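PDB 5M6G: beta-glucosidase from Saccharopolyspora erythraea D, which probably hydrolyses terminal, non-reducing beta-D-glucosyl residues with release of beta-D-glucose, as a member of glycoside hydrolase family 3. Local coordinates for residues Trp176-Cys181 / Met227-His232; Ala210-Gln215 / Ile267-Gly272; Gly127-His132 / Gly446-Ser451. All blocks are in the same frame, centred on the assembly; numbering follows the deposited sequence.

Overall arrangement
From the N terminus, the chain meets 127-132 first, at the end of strand 125-128, whose partner 446-451 follows only after 313 residues; contact 3 thus closes the widest loop and joins the N-terminal, TIM-barrel-type domain to the C-terminal one. Within that loop, contacts 1 and 2 alternate: 176-181, 210-215, 227-232, 267-272, so their loops of 45 and 51 residues cross. Contact 1 links strands 176-177 and 229-233, and contact 2 packs helix 209-215 against the turn after helix 261-268. Of the three, only contacts 1 and 3 touch the sorbitol; contact 2 lies behind contact 1, away from the ligand.

Contact 1 (Trp176-Cys181 / Met227-His232); sequences WSFAPC and MATAKH. With SOR (sorbitol), chain L.
Thr229 and Trp176 meet through a short hydrogen bond, 2.7 Å from Trp176 NE1 to Thr229 OG1, with the oxygen at the indole edge and near its plane. The same hydroxyl donates to Ser177 O, also at 2.7 Å from OG1, so it accepts from a ring and gives to the backbone. Met227 CE stands over one indole face, 3.3 Å from the centroid of the five-membered ring, a CH-pi contact within a Met-aromatic pair; the bend at chi3 (69°) carries the methyl there. Phe178 CE1 takes the opposite face, offset toward the rim. An alanine in place of Trp176 would probably leave Thr229 OG1 without its indole donor and open a gap between Met227 CE and the Phe178 ring.

The extended Lys231 chain brings NZ 2.7 Å from Phe178 O and 2.6 Å from sorbitol O1. His232 NE2 shares that O1, and Lys231 CG packs over the imidazole face. Behind this shell, two single beta bridges, Trp176 with Met227 and Cys181 with Lys231, join the chain around strands 176-177 and 229-233 of the TIM-barrel-type domain, the register shifting by one. Asp236 holds His232 ND1, while Asp129 forms a long, weak ion pair with Lys231. An ammonium and an imidazole converging on one hydroxyl would probably polarise it, consistent with recognition of a sugar hydroxyl here.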
loop_
_atom_site.group_PDB
_atom_site.type_symbol
_atom_site.label_atom_id
_atom_site.label_comp_id
_atom_site.label_asym_id
_atom_site.label_seq_id
_atom_site.Cartn_x
_atom_site.Cartn_y
_atom_site.Cartn_z
ATOM N N TRP A 176 -8.906 10.463 -0.365
ATOM C CA TRP A 176 -9.136 9.080 0.037
ATOM C C TRP A 176 -8.013 8.233 -0.527
ATOM O O TRP A 176 -7.824 8.203 -1.747
ATOM C CB TRP A 176 -10.512 8.637 -0.495
ATOM C CG TRP A 176 -10.959 7.225 -0.232
ATOM C CD1 TRP A 176 -10.378 6.284 0.585
ATOM C CD2 TRP A 176 -12.108 6.595 -0.820
ATOM N NE1 TRP A 176 -11.117 5.107 0.545
ATOM C CE2 TRP A 176 -12.173 5.274 -0.318
ATOM C CE3 TRP A 176 -13.093 7.027 -1.725
ATOM C CZ2 TRP A 176 -13.189 4.385 -0.685
ATOM C CZ3 TRP A 176 -14.102 6.144 -2.090
ATOM C CH2 TRP A 176 -14.144 4.837 -1.568
ATOM N N SER A 177 -7.246 7.586 0.348
ATOM C CA SER A 177 -6.207 6.658 -0.073
ATOM C C SER A 177 -6.636 5.232 0.227
ATOM O O SER A 177 -7.235 4.963 1.272
ATOM C CB SER A 177 -4.872 6.932 0.623
ATOM O OG SER A 177 -3.905 5.976 0.213
ATOM N N PHE A 178 -6.320 4.322 -0.694
ATOM C CA PHE A 178 -6.572 2.893 -0.499
ATOM C C PHE A 178 -5.402 2.311 0.297
ATOM O O PHE A 178 -4.579 1.546 -0.201
ATOM C CB PHE A 178 -6.766 2.205 -1.843
ATOM C CG PHE A 178 -7.831 2.861 -2.718
ATOM C CD1 PHE A 178 -9.064 3.215 -2.192
ATOM C CD2 PHE A 178 -7.585 3.123 -4.061
ATOM C CE1 PHE A 178 -10.041 3.817 -2.997
ATOM C CE2 PHE A 178 -8.545 3.718 -4.869
ATOM C CZ PHE A 178 -9.778 4.073 -4.337
ATOM N N ALA A 179 -5.338 2.719 1.562
ATOM C CA ALA A 179 -4.241 2.385 2.465
ATOM C C ALA A 179 -4.727 2.583 3.898
ATOM O O ALA A 179 -5.521 3.494 4.160
ATOM C CB ALA A 179 -3.004 3.273 2.180
ATOM N N PRO A 180 -4.225 1.773 4.842
ATOM C CA PRO A 180 -3.182 0.743 4.692
ATOM C C PRO A 180 -3.674 -0.670 4.368
ATOM O O PRO A 180 -4.785 -1.051 4.763
ATOM C CB PRO A 180 -2.524 0.736 6.071
ATOM C CG PRO A 180 -3.678 0.993 7.006
ATOM C CD PRO A 180 -4.499 2.063 6.263
ATOM N N CYS A 181 -2.848 -1.443 3.666
ATOM C CA CYS A 181 -3.022 -2.894 3.669
ATOM C C CYS A 181 -2.771 -3.406 5.083
ATOM O O CYS A 181 -1.648 -3.302 5.590
ATOM C CB CYS A 181 -2.061 -3.589 2.687
ATOM S SG CYS A 181 -2.522 -5.319 2.137
ATOM N N MET A 227 -9.160 10.253 3.979
ATOM C CA MET A 227 -9.795 9.021 4.427
ATOM C C MET A 227 -8.886 7.834 4.146
ATOM O O MET A 227 -8.279 7.731 3.076
ATOM C CB MET A 227 -11.155 8.821 3.755
ATOM C CG MET A 227 -11.880 7.577 4.261
ATOM S SD MET A 227 -13.644 7.558 3.856
ATOM C CE MET A 227 -13.591 7.331 2.090
ATOM N N ALA A 228 -8.769 6.953 5.132
ATOM C CA ALA A 228 -7.966 5.744 5.014
ATOM C C ALA A 228 -8.866 4.552 4.704
ATOM O O ALA A 228 -10.092 4.600 4.894
ATOM C CB ALA A 228 -7.166 5.490 6.296
ATOM N N THR A 229 -8.238 3.476 4.215
ATOM C CA THR A 229 -8.944 2.268 3.789
ATOM C C THR A 229 -8.238 1.052 4.378
ATOM O O THR A 229 -7.111 0.741 3.987
ATOM C CB THR A 229 -8.978 2.154 2.264
ATOM O OG1 THR A 229 -9.379 3.408 1.683
ATOM C CG2 THR A 229 -9.947 1.067 1.840
ATOM N N ALA A 230 -8.893 0.345 5.292
ATOM C CA ALA A 230 -8.364 -0.945 5.722
ATOM C C ALA A 230 -8.637 -1.966 4.622
ATOM O O ALA A 230 -9.792 -2.164 4.229
ATOM C CB ALA A 230 -8.981 -1.376 7.051
ATOM N N LYS A 231 -7.580 -2.599 4.110
ATOM C CA LYS A 231 -7.719 -3.576 3.025
ATOM C C LYS A 231 -6.751 -4.757 3.217
ATOM O O LYS A 231 -5.763 -4.631 3.938
ATOM C CB LYS A 231 -7.470 -2.907 1.664
ATOM C CG LYS A 231 -6.016 -2.528 1.387
ATOM C CD LYS A 231 -5.889 -1.672 0.108
ATOM C CE LYS A 231 -4.406 -1.548 -0.330
ATOM N NZ LYS A 231 -4.281 -0.780 -1.614
ATOM N N HIS A 232 -7.012 -5.902 2.589
ATOM C CA HIS A 232 -8.259 -6.223 1.908
ATOM C C HIS A 232 -9.044 -7.220 2.770
ATOM O O HIS A 232 -8.521 -8.265 3.171
ATOM C CB HIS A 232 -7.999 -6.818 0.526
ATOM C CG HIS A 232 -7.017 -6.044 -0.298
ATOM N ND1 HIS A 232 -5.652 -6.154 -0.129
ATOM C CD2 HIS A 232 -7.201 -5.159 -1.308
ATOM C CE1 HIS A 232 -5.037 -5.361 -0.993
ATOM N NE2 HIS A 232 -5.954 -4.751 -1.722
HETATM C C1 SOR L . -5.847 -2.792 -4.160
HETATM C C2 SOR L . -5.756 -1.496 -4.945
HETATM C C3 SOR L . -6.282 -1.736 -6.357
HETATM C C4 SOR L . -5.894 -0.592 -7.290
HETATM C C5 SOR L . -5.883 -1.001 -8.766
HETATM C C6 SOR L . -5.148 0.079 -9.553
HETATM O O1 SOR L . -4.924 -2.794 -3.098
HETATM O O2 SOR L . -6.520 -0.492 -4.301
HETATM O O3 SOR L . -7.680 -1.844 -6.294
HETATM O O4 SOR L . -6.779 0.495 -7.107
HETATM O O5 SOR L . -5.264 -2.266 -8.966
HETATM O O6 SOR L . -4.756 -0.410 -10.819
#

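Contact 2 (Ala210-Gln215 / Ile267-Gly272); sequences AVTGLQ and IARGVG
Gln215 and Arg269 bring the two flat groups of this contact, and both work through their edges. At one end of the Gln215 amide, OE1 accepts from Gly272 N at 2.8 Å, the N-H arriving in the carbonyl plane on a lone pair. At the other, NE2 donates to Gly270 O, again at 2.8 Å and with the acceptor in the amide plane, although NE2 itself stands above the plane of that carbonyl. Two bonds to a single turn hold the amide flat and fix its rotation; Ala228 N gives OE1 a further partner. The guanidinium of Arg269 also offers an edge: NH1 reaches Thr212 OG1 at 2.8 Å, the oxygen near the group's plane, where the two side chains cross at about a right angle.

The turn so gripped is a Schellman motif ending helix 261-268 ahead of strand 273-276, a helix-to-strand connection of the TIM-barrel-type domain. Gly270 carries its positive phi (91°), and a CB there would be jammed against Arg269 O. A CB on Gly272 would come tight against Gln215 OE1.

Between the polar ends, Val211 CG1, anti to its backbone N (chi1 173°), lies 3.8 Å from Val271 CB, while Pro180 touches Val211 as well. One water bridges the partly exposed side, 2.8 Å from Thr212 OG1 and donating to Arg269 O across 2.7 Å.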
loop_
_atom_site.group_PDB
_atom_site.type_symbol
_atom_site.label_atom_id
_atom_site.label_comp_id
_atom_site.label_asym_id
_atom_site.label_seq_id
_atom_site.Cartn_x
_atom_site.Cartn_y
_atom_site.Cartn_z
ATOM N N ALA A 210 -1.197 3.866 11.045
ATOM C CA ALA A 210 -1.244 4.555 9.756
ATOM C C ALA A 210 -2.595 5.223 9.532
ATOM O O ALA A 210 -2.673 6.299 8.921
ATOM C CB ALA A 210 -0.957 3.574 8.622
ATOM N N VAL A 211 -3.674 4.591 10.009
ATOM C CA VAL A 211 -5.016 5.159 9.857
ATOM C C VAL A 211 -5.110 6.487 10.594
ATOM O O VAL A 211 -5.652 7.479 10.079
ATOM C CB VAL A 211 -6.076 4.170 10.375
ATOM C CG1 VAL A 211 -7.474 4.826 10.372
ATOM C CG2 VAL A 211 -6.080 2.898 9.541
ATOM N N THR A 212 -4.613 6.510 11.829
ATOM C CA THR A 212 -4.680 7.718 12.638
ATOM C C THR A 212 -3.860 8.837 12.016
ATOM O O THR A 212 -4.258 10.007 12.064
ATOM C CB THR A 212 -4.199 7.410 14.054
ATOM O OG1 THR A 212 -4.968 6.317 14.578
ATOM C CG2 THR A 212 -4.339 8.628 14.952
ATOM N N GLY A 213 -2.723 8.497 11.407
ATOM C CA GLY A 213 -1.924 9.516 10.744
ATOM C C GLY A 213 -2.624 10.086 9.523
ATOM O O GLY A 213 -2.691 11.305 9.340
ATOM N N LEU A 214 -3.163 9.206 8.676
ATOM C CA LEU A 214 -3.837 9.647 7.459
ATOM C C LEU A 214 -5.056 10.500 7.783
ATOM O O LEU A 214 -5.257 11.569 7.195
ATOM C CB LEU A 214 -4.241 8.424 6.627
ATOM C CG LEU A 214 -3.153 7.698 5.825
ATOM C CD1 LEU A 214 -3.617 6.300 5.445
ATOM C CD2 LEU A 214 -2.830 8.509 4.573
ATOM N N GLN A 215 -5.886 10.038 8.724
ATOM C CA GLN A 215 -7.182 10.661 8.965
ATOM C C GLN A 215 -7.136 11.762 10.010
ATOM O O GLN A 215 -7.986 12.660 9.987
ATOM C CB GLN A 215 -8.207 9.609 9.411
ATOM C CG GLN A 215 -8.399 8.509 8.412
ATOM C CD GLN A 215 -9.653 7.688 8.656
ATOM O OE1 GLN A 215 -10.161 7.036 7.742
ATOM N NE2 GLN A 215 -10.153 7.703 9.892
ATOM N N ILE A 267 -10.829 -0.255 12.761
ATOM C CA ILE A 267 -12.162 0.270 13.049
ATOM C C ILE A 267 -12.160 1.058 14.357
ATOM O O ILE A 267 -12.746 2.141 14.443
ATOM C CB ILE A 267 -13.174 -0.888 13.069
ATOM C CG1 ILE A 267 -13.340 -1.450 11.651
ATOM C CG2 ILE A 267 -14.515 -0.447 13.657
ATOM C CD1 ILE A 267 -14.050 -2.799 11.605
ATOM N N ALA A 268 -11.487 0.539 15.388
ATOM C CA ALA A 268 -11.382 1.271 16.649
ATOM C C ALA A 268 -10.726 2.633 16.462
ATOM O O ALA A 268 -11.081 3.595 17.156
ATOM C CB ALA A 268 -10.598 0.447 17.673
ATOM N N ARG A 269 -9.771 2.741 15.534
ATOM C CA ARG A 269 -9.147 4.024 15.235
ATOM C C ARG A 269 -10.008 4.913 14.357
ATOM O O ARG A 269 -9.613 6.056 14.088
ATOM C CB ARG A 269 -7.788 3.810 14.564
ATOM C CG ARG A 269 -6.735 3.293 15.505
ATOM C CD ARG A 269 -5.440 3.008 14.760
ATOM N NE ARG A 269 -4.420 2.465 15.648
ATOM C CZ ARG A 269 -3.620 3.217 16.397
ATOM N NH1 ARG A 269 -3.729 4.540 16.362
ATOM N NH2 ARG A 269 -2.716 2.647 17.175
ATOM N N GLY A 270 -11.162 4.430 13.908
ATOM C CA GLY A 270 -12.065 5.249 13.126
ATOM C C GLY A 270 -11.868 5.186 11.632
ATOM O O GLY A 270 -12.271 6.123 10.940
ATOM N N VAL A 271 -11.272 4.109 11.110
ATOM C CA VAL A 271 -11.012 4.011 9.675
ATOM C C VAL A 271 -12.299 4.287 8.908
ATOM O O VAL A 271 -13.368 3.771 9.250
ATOM C CB VAL A 271 -10.404 2.634 9.333
ATOM C CG1 VAL A 271 -11.443 1.496 9.467
ATOM C CG2 VAL A 271 -9.785 2.660 7.950
ATOM N N GLY A 272 -12.210 5.141 7.887
ATOM C CA GLY A 272 -13.419 5.574 7.201
ATOM C C GLY A 272 -13.946 4.580 6.194
ATOM O O GLY A 272 -15.157 4.551 5.916
HETATM O O HOH W 1 -7.535 7.266 15.262
HETATM O O HOH W 2 -9.585 8.468 12.561
#

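Contact 3 (Gly127-His132 / Gly446-Ser451); sequences GVDAVH and GGWTIS. With SOR (sorbitol), chain L.
The sorbitol pocket is walled where Asp129, just beyond strand 125-128, meets Trp448 on a loop of the C-terminal domain. Asp129 uses both carboxylate oxygens on the ligand: sorbitol O2 donates to OD1 at 2.7 Å and O4 to OD2 at 2.9 Å. This two-pronged grip fixes the rotation of the carboxylate, which is turned 45° from the indole plane. Asp129 OD2 lies obliquely 3.2 Å from Trp448 CZ3. The far corner of the indole, CH2, reaches sorbitol C4 at 3.5 Å, with the sugar alcohol lying toward the ring edge. Nearer the backbone, Val131 CG2 packs on Trp448 CB at 3.8 Å.

A second shell holds the loop: His132 grips the Trp448 backbone, and Glu195 holds the indole at NE1. His132 NE2 donates to Trp448 O across 2.7 Å, with an N-H...O angle of 153° and the oxygen in the imidazole plane; the N-H approaches from over the carbonyl rather than within its plane. A chi1 of 60° sets CG between the backbone N and the carbonyl carbon, and from there the ring's NE2 edge meets the 446-451 loop. Its ND1 bonds to Tyr143 O, so both ring nitrogens face carbonyl oxygens and the imidazole is likely to be doubly protonated. His145 stacks on His132 and bonds to Gly447 O.

Glu505, which also binds sorbitol, lies against Trp448. Asp129 from the barrel side and Trp448 and Glu505 from the second domain together line the pocket, consistent with the two-domain glycoside hydrolase family 3 active site, built at the interface of its domains.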
loop_
_atom_site.group_PDB
_atom_site.type_symbol
_atom_site.label_atom_id
_atom_site.label_comp_id
_atom_site.label_asym_id
_atom_site.label_seq_id
_atom_site.Cartn_x
_atom_site.Cartn_y
_atom_site.Cartn_z
ATOM N N GLY A 127 -10.508 8.811 -5.030
ATOM C CA GLY A 127 -9.641 7.837 -4.382
ATOM C C GLY A 127 -8.386 7.512 -5.171
ATOM O O GLY A 127 -8.350 7.691 -6.392
ATOM N N VAL A 128 -7.344 7.038 -4.489
ATOM C CA VAL A 128 -6.073 6.741 -5.135
ATOM C C VAL A 128 -5.329 5.756 -4.247
ATOM O O VAL A 128 -5.560 5.696 -3.040
ATOM C CB VAL A 128 -5.252 8.039 -5.352
ATOM C CG1 VAL A 128 -4.704 8.565 -4.030
ATOM C CG2 VAL A 128 -4.123 7.808 -6.332
ATOM N N ASP A 129 -4.405 5.003 -4.838
ATOM C CA ASP A 129 -3.461 4.206 -4.046
ATOM C C ASP A 129 -2.304 5.107 -3.631
ATOM O O ASP A 129 -1.375 5.345 -4.405
ATOM C CB ASP A 129 -2.944 3.003 -4.827
ATOM C CG ASP A 129 -4.038 2.011 -5.164
ATOM O OD1 ASP A 129 -4.438 1.229 -4.268
ATOM O OD2 ASP A 129 -4.487 2.013 -6.329
ATOM N N ALA A 130 -2.374 5.644 -2.418
ATOM C CA ALA A 130 -1.231 6.303 -1.796
ATOM C C ALA A 130 -0.776 5.362 -0.687
ATOM O O ALA A 130 -1.107 5.550 0.484
ATOM C CB ALA A 130 -1.586 7.705 -1.269
ATOM N N VAL A 131 -0.014 4.327 -1.076
ATOM C CA VAL A 131 0.302 3.210 -0.182
ATOM C C VAL A 131 1.727 3.247 0.382
ATOM O O VAL A 131 2.040 2.454 1.286
ATOM C CB VAL A 131 0.057 1.857 -0.884
ATOM C CG1 VAL A 131 -1.403 1.721 -1.247
ATOM C CG2 VAL A 131 0.925 1.736 -2.133
ATOM N N HIS A 132 2.608 4.111 -0.134
ATOM C CA HIS A 132 3.880 4.370 0.544
ATOM C C HIS A 132 4.293 5.786 0.134
ATOM O O HIS A 132 5.294 6.031 -0.538
ATOM C CB HIS A 132 4.965 3.320 0.271
ATOM C CG HIS A 132 5.354 3.148 -1.173
ATOM N ND1 HIS A 132 6.649 2.855 -1.556
ATOM C CD2 HIS A 132 4.626 3.175 -2.313
ATOM C CE1 HIS A 132 6.699 2.708 -2.867
ATOM N NE2 HIS A 132 5.485 2.911 -3.352
ATOM N N GLY A 446 10.368 -0.376 -5.659
ATOM C CA GLY A 446 9.471 -1.506 -5.871
ATOM C C GLY A 446 8.125 -1.068 -6.447
ATOM O O GLY A 446 7.962 0.036 -6.982
ATOM N N GLY A 447 7.148 -1.961 -6.316
ATOM C CA GLY A 447 5.846 -1.761 -6.931
ATOM C C GLY A 447 5.136 -0.524 -6.421
ATOM O O GLY A 447 5.490 0.074 -5.404
ATOM N N TRP A 448 4.095 -0.134 -7.163
ATOM C CA TRP A 448 3.263 1.009 -6.794
ATOM C C TRP A 448 4.114 2.271 -6.657
ATOM O O TRP A 448 4.061 2.981 -5.654
ATOM C CB TRP A 448 2.500 0.735 -5.496
ATOM C CG TRP A 448 1.489 -0.378 -5.566
ATOM C CD1 TRP A 448 1.621 -1.643 -5.060
ATOM C CD2 TRP A 448 0.182 -0.313 -6.144
ATOM N NE1 TRP A 448 0.480 -2.375 -5.305
ATOM C CE2 TRP A 448 -0.420 -1.580 -5.967
ATOM C CE3 TRP A 448 -0.538 0.691 -6.806
ATOM C CZ2 TRP A 448 -1.711 -1.868 -6.426
ATOM C CZ3 TRP A 448 -1.823 0.404 -7.256
ATOM C CH2 TRP A 448 -2.391 -0.866 -7.065
ATOM N N THR A 449 4.954 2.520 -7.652
ATOM C CA THR A 449 5.799 3.709 -7.638
ATOM C C THR A 449 5.723 4.313 -9.032
ATOM O O THR A 449 6.265 3.742 -9.983
ATOM C CB THR A 449 7.237 3.378 -7.239
ATOM O OG1 THR A 449 7.240 2.633 -6.004
ATOM C CG2 THR A 449 8.029 4.669 -7.047
ATOM N N ILE A 450 5.027 5.449 -9.140
ATOM C CA ILE A 450 4.631 6.085 -10.393
ATOM C C ILE A 450 3.684 5.186 -11.170
ATOM O O ILE A 450 2.494 5.491 -11.286
ATOM C CB ILE A 450 5.831 6.477 -11.271
ATOM C CG1 ILE A 450 6.835 7.288 -10.462
ATOM C CG2 ILE A 450 5.324 7.286 -12.466
ATOM C CD1 ILE A 450 6.235 8.487 -9.782
ATOM N N SER A 451 4.205 4.092 -11.723
ATOM C CA SER A 451 3.382 3.091 -12.387
ATOM C C SER A 451 2.824 2.090 -11.375
ATOM O O SER A 451 3.162 2.106 -10.191
ATOM C CB SER A 451 4.190 2.347 -13.445
ATOM O OG SER A 451 5.175 1.549 -12.821
HETATM C C1 SOR L . -5.847 -2.792 -4.160
HETATM C C2 SOR L . -5.756 -1.496 -4.945
HETATM C C3 SOR L . -6.282 -1.736 -6.357
HETATM C C4 SOR L . -5.894 -0.592 -7.290
HETATM C C5 SOR L . -5.883 -1.001 -8.766
HETATM C C6 SOR L . -5.148 0.079 -9.553
HETATM O O1 SOR L . -4.924 -2.794 -3.098
HETATM O O2 SOR L . -6.520 -0.492 -4.301
HETATM O O3 SOR L . -7.680 -1.844 -6.294
HETATM O O4 SOR L . -6.779 0.495 -7.107
HETATM O O5 SOR L . -5.264 -2.266 -8.966
HETATM O O6 SOR L . -4.756 -0.410 -10.819
#